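PDB 6YP1: endoglucanase 1 from Humicola insolens, which hydrolyses internal beta-1,4-glucosidic bonds in cellulose, lichenin and cereal beta-D-glucans as a secreted family 7 endoglucanase. Local coordinates for residues 93-98 and 344-348; 115-119 and 165-169; 173-177 and 233-237; 259-264 and 289-294. All blocks are in the same frame, centred on the assembly; numbering follows the deposited sequence. Where two conformers were deposited one is given.

In the fold
From the N terminus, the chain first enters interaction 1 at strand 92-96. That contact closes only at strand 340-347, far along the sequence, so it forms the outermost loop, with the other three nested inside it in series and none crossing. Interaction 2 comes first, joining the loop after strand 108-112 to the one after strand 143-149. Interaction 3 opens just after interaction 2 closes, at 173-177, and ties the loop leading into strand 177-178 to the loop holding Cys234, after strand 221-223; its centre is about 22 Å from that of interaction 1, across the centre of the chain. Interaction 4 follows, packing short strand 260-261, paired in parallel with 252-253, against a hairpin.

Interaction 1 of 4, residues 93-98 and 344-348; sequences LRLQHI and MSIWW. With SO4 (sulfate ion), chain Q.
Strands 93-96 and 344-347 run nearly the same way, their axes 7.2 Å apart at closest approach and crossing at -25°. No hydrogen bond joins them; they face each other through side chains, with the CA atoms of His97 and Ile346 6.0 Å apart.

Apolar contacts fill the gap. Leu93 CD2 meets Met344 CE at 3.7 Å, Leu95 (chi1 m) places CD1 4.2 Å from Met344 CB, and Leu95 CB lies 4.0 Å from Ile346 CG2. Ile98 CD1 reaches Trp348 CH2 at 3.9 Å.

In a T-shaped stack, His97 (chi1 t) turns its edge to the face of Trp348 (chi1 p), planes at 76°, the His97 and Trp348 five-membered ring centroids 4.4 Å apart and His97 NE2 3.1 Å from Trp348 CD2.

Arg94 takes no part in the packing; its NH1 donates to sulfate O1 (2.8 Å) and NH2 to O4 (3.0 Å), while NE pairs with Glu383. The CA-to-CB bonds of Ser345 and Trp347 point away from 93-98; the Trp347 side chain lies about 4 Å from that of Glu202, the proton donor.

Such face-to-face sheet packing is the hallmark of the beta-jelly-roll sandwich of family 7 glycosidases, whose catalytic cleft lies on the Trp347 side.

Interaction 2 of 4, residues 115-119 and 165-169; sequences TKRRY and AYYGT. With SO4 (sulfate ion), chain N; SO4 (sulfate ion), chain C.
Tyr166, Tyr119 and Ala165 carry most of this contact between an irregular loop, 115-119, and the end of a 3-10 segment, 165-167. The chains come nearest at Arg117-Tyr166 (CA atoms 4.9 Å) and Arg118-Ala165 (5.5 Å).

Tyr166, chi1 t, lies between two basic side chains: Lys116 CB is 3.9 Å from its CD2, and Arg117 NH1 is 3.8 Å from its CE2. Its OH donates to O3 of the chain N sulfate (2.6 Å), probably from the crystallisation liquor; Lys116 NZ reaches O2 of the same ion (2.9 Å), and Arg117 NH1 and NH2 both reach its O4 (2.8 Å each). The Tyr166 backbone joins in, with Tyr166 CA 3.3 Å from Lys116 O in a CA-H...O contact, and a water bridging Tyr166 N (3.0 Å) and Arg117 O (3.2 Å).

An ST turn shapes the first loop, Thr115 OG1 accepting from Arg117 N at 3.1 Å, while Lys116 takes a left-handed conformation (72/3). These loops follow strands 108-112 and 143-149 of the family 7 sandwich, away from the active site; Tyr166 also stacks edge-to-face with His10.

Ala165 points its methyl into the Tyr119 ring face, a CH-pi contact with CB 3.6 Å from the centroid and 12° off the normal. Tyr119, chi1 m, carries its OH past Gly168 to donate to Thr169 O at 2.7 Å. Gly168 N bonds back to Ala165 O at 2.9 Å.

Interaction 3 of 4, residues 173-177 and 233-237; sequences DAQCF and VCDKN
Neither segment is helix or strand. Asp173 to Cys176 forms a type I turn, Ala174 at -80/2 and Gln175 at -91/-11, closed by a weak bond from Cys176 N to Asp173 O (3.5 Å). An Asx turn overlaps it, Gln175 N donating to Asp173 OD1 at 2.9 Å, and Cys176 leaves in a left-handed conformation (55/44). The 233-237 chain is extended at Cys234 and Asp235, with helical phi/psi values at Lys236 and Asn237, though no helix forms. CA atoms approach to 5.4 Å at both Ala174-Cys234 and Gln175-Lys236.

Gln175, with chi1 and chi2 both m, folds its amide round so that NE2 donates to Lys236 O at 3.0 Å. Lys236 stretches back through chi2 and chi3 t: its NZ bonds to Cys228 O and to two waters at 2.8 Å each, one linking NZ to Ala174 O (2.8 Å), the other linking NZ to Gln175 OE1 (2.8 Å).

On the cysteine side of the contact, Ala174 O touches Cys234 CB at 3.3 Å, and Ala174 CB lies 4.3 Å from Cys234 CB. Cys176 SG and Cys234 SG pack at 3.8 Å without bonding to each other.

The Cys176-Cys194 disulfide ties the turn and Cys234-Cys215 the other segment, while the Gln175-Lys236 hydrogen bond and the two waters on Lys236 NZ join the segments beside the catalytic cleft, where Ala174 N donates to Glu197 OE1; a backbone hydrogen bond there probably helps orient the nucleophile's carboxylate.

Interaction 4 of 4, residues 259-264 and 289-294; sequences KVNTLK and QDGKVI
Gln289 ends strand 280-289 and starts a tight two-residue beta hairpin, a type I' turn through Asp290 (55/36) and Gly291 (79/10), closed both ways by Gln289 N to Lys292 O (3.0 Å) and Lys292 N to Gln289 O (3.1 Å). Its side chain, extended with chi1 and chi2 t, reaches short strand 260-261, which pairs in parallel with 252-253, and treats Asn261 as a backbone partner would: OE1 accepts from Asn261 N at 3.0 Å and NE2 donates to Asn261 O at 2.8 Å. NE2 also bonds to Pro265 O, and a water sits 2.8 Å from Gln289 OE1 and 3.1 Å from Lys259 O. Asn261 opens a type I turn to Lys264, with Lys264 N on Asn261 O at 3.1 Å and an Asx turn in which Asn261 OD1, which also accepts from Gly255 N, takes Leu263 N at 3.0 Å.

Asp290, chi1 m, meets Lys264 in a salt bridge, OD2 to NZ at a very short 2.4 Å. On strand 292-294, Ile294 (chi1 m) points toward 259-264: its CG2 lies 3.4 Å from Lys259 CG and 4.0 Å from Val260 CG2.

Here the hairpin of the large sheet meets the small parallel sheet, away from the catalytic residues. One glutamine amide stands in for strand-to-strand backbone pairing: the hydrogen bonding to strand 260-261 itself comes from Gln289, with the Lys264-Asp290 salt bridge beside it and the Ile294 contact at the other end.

Interaction 1 of 4, residues 93-98 and 344-348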
# COMPACT_ATOMS: atom_id res chain seq x y z
N LEU A 93 6.98 -2.46 -12.65
CA LEU A 93 7.35 -1.33 -11.77
C LEU A 93 8.40 -1.86 -10.79
O LEU A 93 8.16 -2.80 -10.05
CB LEU A 93 6.11 -0.87 -10.98
CG LEU A 93 6.35 0.11 -9.86
CD1 LEU A 93 6.86 1.45 -10.36
CD2 LEU A 93 5.13 0.31 -9.03
N ARG A 94 9.55 -1.19 -10.78
CA ARG A 94 10.67 -1.52 -9.88
C ARG A 94 10.76 -0.42 -8.81
O ARG A 94 10.86 0.76 -9.16
CB ARG A 94 11.95 -1.62 -10.67
CG ARG A 94 13.18 -2.01 -9.86
CD ARG A 94 14.43 -1.86 -10.66
NE ARG A 94 15.62 -2.31 -9.96
CZ ARG A 94 16.84 -2.00 -10.28
NH1 ARG A 94 17.09 -1.14 -11.25
NH2 ARG A 94 17.85 -2.52 -9.62
N LEU A 95 10.75 -0.85 -7.55
CA LEU A 95 10.93 0.06 -6.41
C LEU A 95 12.20 -0.34 -5.68
O LEU A 95 12.29 -1.45 -5.12
CB LEU A 95 9.73 -0.01 -5.46
CG LEU A 95 8.37 0.33 -6.04
CD1 LEU A 95 7.30 0.19 -4.97
CD2 LEU A 95 8.32 1.72 -6.63
N GLN A 96 13.17 0.56 -5.69
CA GLN A 96 14.46 0.37 -5.00
C GLN A 96 14.41 1.12 -3.67
O GLN A 96 14.18 2.34 -3.64
CB GLN A 96 15.58 0.95 -5.86
CG GLN A 96 15.80 0.21 -7.17
CD GLN A 96 16.66 1.02 -8.09
OE1 GLN A 96 16.13 1.93 -8.76
NE2 GLN A 96 17.96 0.75 -8.08
N HIS A 97 14.66 0.40 -2.58
CA HIS A 97 14.65 1.03 -1.24
C HIS A 97 15.88 1.89 -1.03
O HIS A 97 15.76 2.98 -0.44
CB HIS A 97 14.54 -0.07 -0.21
CG HIS A 97 14.43 0.43 1.19
ND1 HIS A 97 13.38 1.25 1.58
CD2 HIS A 97 15.24 0.18 2.25
CE1 HIS A 97 13.54 1.51 2.85
NE2 HIS A 97 14.64 0.88 3.30
N ILE A 98 17.03 1.38 -1.46
CA ILE A 98 18.36 2.00 -1.31
C ILE A 98 18.97 2.11 -2.68
O ILE A 98 18.92 1.14 -3.44
CB ILE A 98 19.26 1.19 -0.35
CG1 ILE A 98 18.59 0.96 1.00
CG2 ILE A 98 20.63 1.87 -0.17
CD1 ILE A 98 19.40 0.19 2.02
N MET A 344 1.76 1.55 -3.87
CA MET A 344 2.84 0.55 -3.87
C MET A 344 4.05 1.20 -3.20
O MET A 344 4.39 2.35 -3.51
CB MET A 344 3.13 0.08 -5.29
CG MET A 344 2.01 -0.79 -5.82
SD MET A 344 1.97 -1.09 -7.58
CE MET A 344 1.51 0.48 -8.18
N SER A 345 4.71 0.45 -2.32
CA SER A 345 5.78 1.05 -1.54
C SER A 345 6.79 -0.02 -1.14
O SER A 345 6.56 -1.23 -1.20
CB SER A 345 5.31 1.79 -0.32
OG SER A 345 4.83 0.86 0.61
N ILE A 346 7.94 0.47 -0.66
CA ILE A 346 8.96 -0.39 -0.04
C ILE A 346 9.49 0.35 1.16
O ILE A 346 9.80 1.57 1.02
CB ILE A 346 10.05 -0.80 -1.07
CG1 ILE A 346 10.99 -1.84 -0.46
CG2 ILE A 346 10.81 0.38 -1.64
CD1 ILE A 346 11.87 -2.50 -1.50
N TRP A 347 9.59 -0.28 2.30
CA TRP A 347 9.98 0.44 3.51
C TRP A 347 10.54 -0.53 4.56
O TRP A 347 10.38 -1.76 4.48
CB TRP A 347 8.80 1.28 4.07
CG TRP A 347 7.56 0.53 4.45
CD1 TRP A 347 6.59 -0.01 3.64
CD2 TRP A 347 7.10 0.31 5.80
NE1 TRP A 347 5.57 -0.53 4.40
CE2 TRP A 347 5.86 -0.33 5.71
CE3 TRP A 347 7.58 0.65 7.05
CZ2 TRP A 347 5.11 -0.64 6.83
CZ3 TRP A 347 6.85 0.35 8.16
CH2 TRP A 347 5.66 -0.29 8.04
N TRP A 348 11.18 0.05 5.56
CA TRP A 348 11.70 -0.67 6.72
C TRP A 348 11.33 0.07 8.02
O TRP A 348 10.76 1.17 7.93
CB TRP A 348 13.20 -0.97 6.61
CG TRP A 348 14.14 0.20 6.61
CD1 TRP A 348 13.92 1.49 6.94
CD2 TRP A 348 15.52 0.14 6.23
NE1 TRP A 348 15.05 2.23 6.82
CE2 TRP A 348 16.05 1.44 6.36
CE3 TRP A 348 16.35 -0.88 5.76
CZ2 TRP A 348 17.38 1.72 6.05
CZ3 TRP A 348 17.66 -0.60 5.49
CH2 TRP A 348 18.17 0.68 5.64
S SO4 Q . 20.84 -1.41 -11.30
O1 SO4 Q . 19.78 -0.66 -11.94
O2 SO4 Q . 22.09 -0.83 -11.66
O3 SO4 Q . 20.81 -2.76 -11.82
O4 SO4 Q . 20.65 -1.44 -9.85

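Interaction 2 of 4, residues 115-119 and 165-169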
# COMPACT_ATOMS: atom_id res chain seq x y z
N THR A 115 -5.03 9.89 -17.92
CA THR A 115 -5.01 11.35 -18.05
C THR A 115 -3.92 11.98 -17.18
O THR A 115 -3.65 13.20 -17.33
CB THR A 115 -6.35 12.00 -17.67
OG1 THR A 115 -6.48 11.98 -16.22
CG2 THR A 115 -7.52 11.38 -18.39
N LYS A 116 -3.38 11.25 -16.22
CA LYS A 116 -2.41 11.73 -15.23
C LYS A 116 -3.01 12.66 -14.18
O LYS A 116 -2.29 13.13 -13.29
CB LYS A 116 -1.16 12.39 -15.82
CG LYS A 116 -0.42 11.58 -16.82
CD LYS A 116 0.68 12.38 -17.44
CE LYS A 116 1.52 11.62 -18.40
NZ LYS A 116 2.62 12.45 -18.92
N ARG A 117 -4.33 12.92 -14.22
CA ARG A 117 -4.95 13.94 -13.38
C ARG A 117 -5.96 13.37 -12.44
O ARG A 117 -6.57 14.13 -11.66
CB ARG A 117 -5.50 15.06 -14.26
CG ARG A 117 -4.33 15.82 -14.92
CD ARG A 117 -4.66 16.60 -16.13
NE ARG A 117 -3.57 17.46 -16.62
CZ ARG A 117 -2.47 17.07 -17.28
NH1 ARG A 117 -2.28 15.80 -17.59
NH2 ARG A 117 -1.59 17.96 -17.68
N ARG A 118 -6.12 12.06 -12.40
CA ARG A 118 -7.06 11.40 -11.48
C ARG A 118 -6.46 10.03 -11.19
O ARG A 118 -5.90 9.40 -12.11
CB ARG A 118 -8.42 11.29 -12.13
CG ARG A 118 -9.58 10.90 -11.28
CD ARG A 118 -10.87 11.17 -12.02
NE ARG A 118 -12.08 11.22 -11.12
CZ ARG A 118 -12.66 10.13 -10.78
NH1 ARG A 118 -12.17 9.01 -11.25
NH2 ARG A 118 -13.75 10.04 -10.05
N TYR A 119 -6.54 9.58 -9.95
CA TYR A 119 -6.10 8.23 -9.66
C TYR A 119 -6.99 7.25 -10.37
O TYR A 119 -8.19 7.48 -10.58
CB TYR A 119 -6.16 7.99 -8.13
CG TYR A 119 -5.20 8.86 -7.36
CD1 TYR A 119 -3.83 8.86 -7.59
CD2 TYR A 119 -5.65 9.76 -6.37
CE1 TYR A 119 -2.96 9.66 -6.92
CE2 TYR A 119 -4.76 10.57 -5.67
CZ TYR A 119 -3.43 10.54 -5.95
OH TYR A 119 -2.52 11.33 -5.30
N ALA A 165 -3.88 15.00 -7.81
CA ALA A 165 -3.37 13.63 -8.05
C ALA A 165 -2.14 13.66 -8.97
O ALA A 165 -1.28 12.78 -8.82
CB ALA A 165 -4.46 12.75 -8.61
N TYR A 166 -2.04 14.65 -9.86
CA TYR A 166 -0.87 14.74 -10.75
C TYR A 166 0.41 14.85 -9.91
O TYR A 166 1.49 14.46 -10.41
CB TYR A 166 -1.08 15.95 -11.65
CG TYR A 166 -0.07 16.17 -12.75
CD1 TYR A 166 1.11 16.86 -12.55
CD2 TYR A 166 -0.33 15.77 -14.04
CE1 TYR A 166 2.00 17.15 -13.55
CE2 TYR A 166 0.57 16.04 -15.08
CZ TYR A 166 1.73 16.76 -14.81
OH TYR A 166 2.65 17.05 -15.82
N TYR A 167 0.34 15.40 -8.72
CA TYR A 167 1.47 15.50 -7.80
C TYR A 167 1.36 14.54 -6.61
O TYR A 167 2.14 14.66 -5.66
CB TYR A 167 1.67 16.94 -7.30
CG TYR A 167 2.17 17.89 -8.36
CD1 TYR A 167 1.32 18.55 -9.22
CD2 TYR A 167 3.52 18.12 -8.52
CE1 TYR A 167 1.78 19.41 -10.19
CE2 TYR A 167 4.00 18.99 -9.51
CZ TYR A 167 3.13 19.61 -10.35
OH TYR A 167 3.57 20.44 -11.35
N GLY A 168 0.40 13.60 -6.62
CA GLY A 168 0.38 12.63 -5.56
C GLY A 168 -0.19 13.11 -4.26
O GLY A 168 0.19 12.57 -3.20
N THR A 169 -1.09 14.10 -4.25
CA THR A 169 -1.70 14.61 -3.03
C THR A 169 -2.79 13.67 -2.50
O THR A 169 -3.36 12.87 -3.24
CB THR A 169 -2.24 16.04 -3.19
OG1 THR A 169 -3.36 16.05 -4.07
CG2 THR A 169 -1.20 17.01 -3.69
S SO4 N . 1.50 16.03 -19.32
O1 SO4 N . 1.95 17.14 -20.09
O2 SO4 N . 1.63 14.87 -20.22
O3 SO4 N . 2.32 15.88 -18.12
O4 SO4 N . 0.15 16.21 -19.01
S SO4 C . -15.18 6.84 -9.32
O1 SO4 C . -14.18 6.68 -10.34
O2 SO4 C . -15.04 8.18 -8.72
O3 SO4 C . -16.45 6.66 -9.95
O4 SO4 C . -14.92 5.89 -8.21
O HOH W 1 -4.43 16.29 -10.65

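Interaction 3 of 4, residues 173-177 and 233-237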
# COMPACT_ATOMS: atom_id res chain seq x y z
N ASP A 173 -4.19 6.60 5.40
CA ASP A 173 -4.21 5.15 5.66
C ASP A 173 -4.79 4.94 7.05
O ASP A 173 -5.23 5.88 7.72
CB ASP A 173 -2.84 4.54 5.41
CG ASP A 173 -1.73 4.96 6.35
OD1 ASP A 173 -2.07 5.39 7.50
OD2 ASP A 173 -0.54 4.86 5.95
N ALA A 174 -4.79 3.69 7.49
CA ALA A 174 -5.44 3.33 8.75
C ALA A 174 -4.62 3.65 9.97
O ALA A 174 -5.08 3.39 11.09
CB ALA A 174 -5.87 1.87 8.73
N GLN A 175 -3.44 4.24 9.81
CA GLN A 175 -2.61 4.67 10.94
C GLN A 175 -2.87 6.09 11.37
O GLN A 175 -2.36 6.47 12.46
CB GLN A 175 -1.12 4.50 10.65
CG GLN A 175 -0.72 3.08 10.30
CD GLN A 175 -1.16 2.01 11.26
OE1 GLN A 175 -0.98 2.14 12.45
NE2 GLN A 175 -1.68 0.89 10.72
N CYS A 176 -3.60 6.88 10.62
CA CYS A 176 -3.97 8.24 11.06
C CYS A 176 -2.71 9.09 11.43
O CYS A 176 -2.75 9.85 12.39
CB CYS A 176 -4.92 8.17 12.25
SG CYS A 176 -6.56 7.51 11.91
N PHE A 177 -1.69 9.00 10.58
CA PHE A 177 -0.48 9.78 10.85
C PHE A 177 -0.68 11.25 10.55
O PHE A 177 -1.43 11.68 9.68
CB PHE A 177 0.64 9.26 9.95
CG PHE A 177 1.14 7.86 10.23
CD1 PHE A 177 1.51 7.48 11.53
CD2 PHE A 177 1.29 6.97 9.19
CE1 PHE A 177 2.07 6.25 11.78
CE2 PHE A 177 1.87 5.72 9.44
CZ PHE A 177 2.21 5.37 10.73
N VAL A 233 -10.77 5.97 15.48
CA VAL A 233 -11.69 5.81 14.32
C VAL A 233 -11.21 4.77 13.30
O VAL A 233 -11.98 4.38 12.43
CB VAL A 233 -11.94 7.15 13.61
CG1 VAL A 233 -12.62 8.15 14.54
CG2 VAL A 233 -10.70 7.72 12.99
N CYS A 234 -9.93 4.36 13.38
CA CYS A 234 -9.38 3.39 12.45
C CYS A 234 -8.76 2.20 13.19
O CYS A 234 -8.29 2.31 14.33
CB CYS A 234 -8.31 4.03 11.54
SG CYS A 234 -8.95 5.11 10.26
N ASP A 235 -8.70 1.10 12.46
CA ASP A 235 -8.16 -0.19 12.90
C ASP A 235 -6.68 -0.27 12.53
O ASP A 235 -6.34 -0.57 11.38
CB ASP A 235 -8.95 -1.27 12.22
CG ASP A 235 -8.38 -2.66 12.25
OD1 ASP A 235 -7.62 -2.93 13.28
OD2 ASP A 235 -8.65 -3.43 11.35
N LYS A 236 -5.81 0.05 13.47
CA LYS A 236 -4.36 0.05 13.21
C LYS A 236 -3.84 -1.33 12.91
O LYS A 236 -2.92 -1.48 12.08
CB LYS A 236 -3.61 0.64 14.40
CG LYS A 236 -3.87 2.11 14.63
CD LYS A 236 -2.99 2.68 15.76
CE LYS A 236 -3.26 4.10 16.13
NZ LYS A 236 -2.93 5.05 15.04
N ASN A 237 -4.32 -2.35 13.62
CA ASN A 237 -3.76 -3.69 13.51
C ASN A 237 -4.20 -4.39 12.26
O ASN A 237 -3.38 -5.11 11.67
CB ASN A 237 -4.10 -4.55 14.70
CG ASN A 237 -3.35 -4.17 15.95
OD1 ASN A 237 -2.45 -3.33 15.91
ND2 ASN A 237 -3.70 -4.83 17.06
O HOH W 2 -5.17 4.98 13.36
O HOH W 3 -0.34 4.22 14.20

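Interaction 4 of 4, residues 259-264 and 289-294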
# COMPACT_ATOMS: atom_id res chain seq x y z
N LYS A 259 5.96 -24.15 -0.48
CA LYS A 259 5.05 -24.30 -1.64
C LYS A 259 5.21 -23.11 -2.60
O LYS A 259 5.37 -23.28 -3.80
CB LYS A 259 3.66 -24.57 -1.08
CG LYS A 259 2.62 -24.88 -2.13
CD LYS A 259 2.38 -26.25 -2.49
CE LYS A 259 1.27 -26.37 -3.54
NZ LYS A 259 0.04 -27.07 -3.03
N VAL A 260 5.21 -21.89 -2.05
CA VAL A 260 5.52 -20.66 -2.78
C VAL A 260 6.99 -20.37 -2.49
O VAL A 260 7.34 -20.02 -1.36
CB VAL A 260 4.62 -19.48 -2.39
CG1 VAL A 260 5.00 -18.28 -3.23
CG2 VAL A 260 3.13 -19.82 -2.48
N ASN A 261 7.85 -20.61 -3.48
CA ASN A 261 9.29 -20.51 -3.32
C ASN A 261 9.73 -19.11 -3.75
O ASN A 261 9.74 -18.77 -4.95
CB ASN A 261 9.96 -21.56 -4.18
CG ASN A 261 11.46 -21.46 -4.19
OD1 ASN A 261 12.06 -20.60 -3.52
ND2 ASN A 261 12.12 -22.39 -4.91
N THR A 262 10.07 -18.27 -2.77
CA THR A 262 10.35 -16.85 -3.01
C THR A 262 11.72 -16.62 -3.62
O THR A 262 12.06 -15.46 -3.92
CB THR A 262 10.17 -16.06 -1.73
OG1 THR A 262 11.14 -16.58 -0.80
CG2 THR A 262 8.79 -16.14 -1.18
N LEU A 263 12.50 -17.67 -3.89
CA LEU A 263 13.70 -17.53 -4.74
C LEU A 263 13.36 -17.36 -6.20
O LEU A 263 14.26 -17.09 -6.99
CB LEU A 263 14.63 -18.72 -4.51
CG LEU A 263 15.16 -18.91 -3.11
CD1 LEU A 263 15.99 -20.20 -2.97
CD2 LEU A 263 15.96 -17.71 -2.63
N LYS A 264 12.10 -17.59 -6.57
CA LYS A 264 11.65 -17.52 -7.96
C LYS A 264 10.49 -16.55 -8.00
O LYS A 264 9.78 -16.36 -7.03
CB LYS A 264 11.23 -18.91 -8.42
CG LYS A 264 12.35 -19.92 -8.37
CD LYS A 264 11.98 -21.29 -8.82
CE LYS A 264 10.63 -21.82 -8.42
NZ LYS A 264 10.43 -23.19 -8.95
N GLN A 289 2.63 -20.40 -9.50
CA GLN A 289 4.08 -20.44 -9.71
C GLN A 289 4.39 -21.62 -10.60
O GLN A 289 3.77 -22.68 -10.49
CB GLN A 289 4.83 -20.53 -8.41
CG GLN A 289 6.36 -20.36 -8.51
CD GLN A 289 7.09 -20.19 -7.20
OE1 GLN A 289 6.91 -20.99 -6.28
NE2 GLN A 289 7.91 -19.12 -7.10
N ASP A 290 5.32 -21.42 -11.53
CA ASP A 290 5.71 -22.49 -12.48
C ASP A 290 4.49 -23.04 -13.24
O ASP A 290 4.43 -24.23 -13.55
CB ASP A 290 6.55 -23.52 -11.72
CG ASP A 290 7.93 -23.02 -11.32
OD1 ASP A 290 8.45 -22.08 -11.98
OD2 ASP A 290 8.40 -23.40 -10.26
N GLY A 291 3.56 -22.18 -13.53
CA GLY A 291 2.40 -22.55 -14.35
C GLY A 291 1.33 -23.30 -13.62
O GLY A 291 0.40 -23.77 -14.28
N LYS A 292 1.40 -23.39 -12.31
CA LYS A 292 0.45 -24.18 -11.50
C LYS A 292 -0.16 -23.32 -10.41
O LYS A 292 0.56 -22.57 -9.70
CB LYS A 292 1.18 -25.33 -10.85
CG LYS A 292 1.98 -26.19 -11.84
N VAL A 293 -1.46 -23.42 -10.22
CA VAL A 293 -2.15 -22.79 -9.10
C VAL A 293 -1.71 -23.43 -7.80
O VAL A 293 -1.69 -24.67 -7.67
CB VAL A 293 -3.66 -22.89 -9.28
CG1 VAL A 293 -4.43 -22.48 -8.03
CG2 VAL A 293 -4.17 -22.06 -10.44
N ILE A 294 -1.42 -22.59 -6.82
CA ILE A 294 -1.11 -22.97 -5.43
C ILE A 294 -2.27 -22.48 -4.60
O ILE A 294 -2.40 -21.27 -4.33
CB ILE A 294 0.23 -22.40 -4.99
CG1 ILE A 294 1.37 -22.97 -5.87
CG2 ILE A 294 0.47 -22.65 -3.52
CD1 ILE A 294 2.68 -22.23 -5.76
O HOH W 4 6.31 -23.63 -6.77